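Local atomic coordinates of HpcH/HpaI aldolase/citrate lyase family protein (Burkholderia cenocepacia, PDB entry 4MF4), a protein that belongs to the HpcH/HpaI aldolase/citrate lyase family and folds as a closed barrel of eight parallel strands, a TIM barrel. Residues A[230-233]-A[234-237]. Numbering follows the deposited sequence.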
loop_
_atom_site.group_PDB
_atom_site.type_symbol
_atom_site.label_atom_id
_atom_site.label_comp_id
_atom_site.label_asym_id
_atom_site.label_seq_id
_atom_site.Cartn_x
_atom_site.Cartn_y
_atom_site.Cartn_z
ATOM N N ALA A 230 18.705 25.494 -5.142
ATOM C CA ALA A 230 18.323 26.866 -4.780
ATOM C C ALA A 230 17.060 26.819 -3.908
ATOM O O ALA A 230 16.080 26.092 -4.235
ATOM C CB ALA A 230 18.089 27.699 -6.028
ATOM N N GLY A 231 17.095 27.574 -2.804
ATOM C CA GLY A 231 15.958 27.655 -1.855
ATOM C C GLY A 231 14.856 28.599 -2.297
ATOM O O GLY A 231 13.782 28.539 -1.790
ATOM N N ASP A 232 15.128 29.468 -3.268
ATOM C CA ASP A 232 14.168 30.456 -3.755
ATOM C C ASP A 232 14.560 30.919 -5.181
ATOM O O ASP A 232 15.641 30.560 -5.664
ATOM C CB ASP A 232 14.129 31.653 -2.813
ATOM C CG ASP A 232 15.516 32.208 -2.516
ATOM O OD1 ASP A 232 16.099 32.937 -3.351
ATOM O OD2 ASP A 232 16.021 31.891 -1.445
ATOM N N THR A 233 13.685 31.672 -5.843
ATOM C CA THR A 233 13.978 32.196 -7.184
ATOM C C THR A 233 15.130 33.231 -7.273
ATOM O O THR A 233 15.907 33.183 -8.203
ATOM C CB THR A 233 12.737 32.737 -7.906
ATOM O OG1 THR A 233 12.297 33.925 -7.260
ATOM C CG2 THR A 233 11.614 31.708 -7.889
ATOM N N ALA A 234 15.253 34.163 -6.344
ATOM C CA ALA A 234 16.388 35.109 -6.426
ATOM C C ALA A 234 17.718 34.349 -6.446
ATOM O O ALA A 234 18.577 34.638 -7.268
ATOM C CB ALA A 234 16.371 36.064 -5.254
ATOM N N ALA A 235 17.872 33.400 -5.513
ATOM C CA ALA A 235 19.021 32.507 -5.464
ATOM C C ALA A 235 19.233 31.775 -6.787
ATOM O O ALA A 235 20.326 31.838 -7.338
ATOM C CB ALA A 235 18.892 31.506 -4.328
ATOM N N ALA A 236 18.190 31.109 -7.311
ATOM C CA ALA A 236 18.303 30.416 -8.588
ATOM C C ALA A 236 18.836 31.318 -9.705
ATOM O O ALA A 236 19.703 30.885 -10.502
ATOM C CB ALA A 236 16.983 29.780 -9.005
ATOM N N ARG A 237 18.342 32.551 -9.767
ATOM C CA ARG A 237 18.831 33.526 -10.773
ATOM C C ARG A 237 20.286 33.913 -10.514
ATOM O O ARG A 237 21.053 34.010 -11.456
ATOM C CB ARG A 237 17.969 34.808 -10.834
ATOM C CG ARG A 237 16.542 34.558 -11.322
ATOM C CD ARG A 237 15.671 35.820 -11.286
ATOM N NE ARG A 237 16.216 36.817 -12.194
ATOM C CZ ARG A 237 16.097 36.774 -13.525
ATOM N NH1 ARG A 237 15.417 35.796 -14.137
ATOM N NH2 ARG A 237 16.651 37.742 -14.267
#
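D232 caps the first turn of helix 233-242 by reaching forward to the backbone of A235. Its CB carries the carboxylate between the backbone N and the carbonyl carbon (chi1 51°), which swings the group over the start of the helix. CG then lies 3.9 Å from A235 CB. Beyond it, OD1 accepts from A235 N at 2.8 Å, met nearly along its C-O bond in an almost straight hydrogen bond (N-H...O angle 169°), while OD2 lies farther off, 4.1 Å from A235 CB. Aspartate suits an N-cap because its short chain can stand in for the carbonyl missing ahead of the helix, and its negative charge probably gains from the positive end of the helix dipole. The backbone of D232 works too: its O takes A236 N at 3.1 Å, and one residue on T233 O takes R237 N at 3.0 Å, opening the regular helical pattern. This is a beta-alpha junction of the TIM barrel: strand 225-230, joined by backbone hydrogen bonds of A230 to T248 of strand 246-251, ends here, and after two intervening residues, G231 and D232, helix 233-242 begins. A230 is small enough for its CB to pack on the first turn, 3.8 Å from A236 CB and 4.2 Å from A235 CB, and the small methyl groups of both alanines let strand end and helix come this close. R237 passes T233 O with its CG at 3.5 Å, then bends at chi3 (63°); arginine's length lets NH1 hydrogen-bond to S269 O of the second subunit, whose E266 also packs on T233.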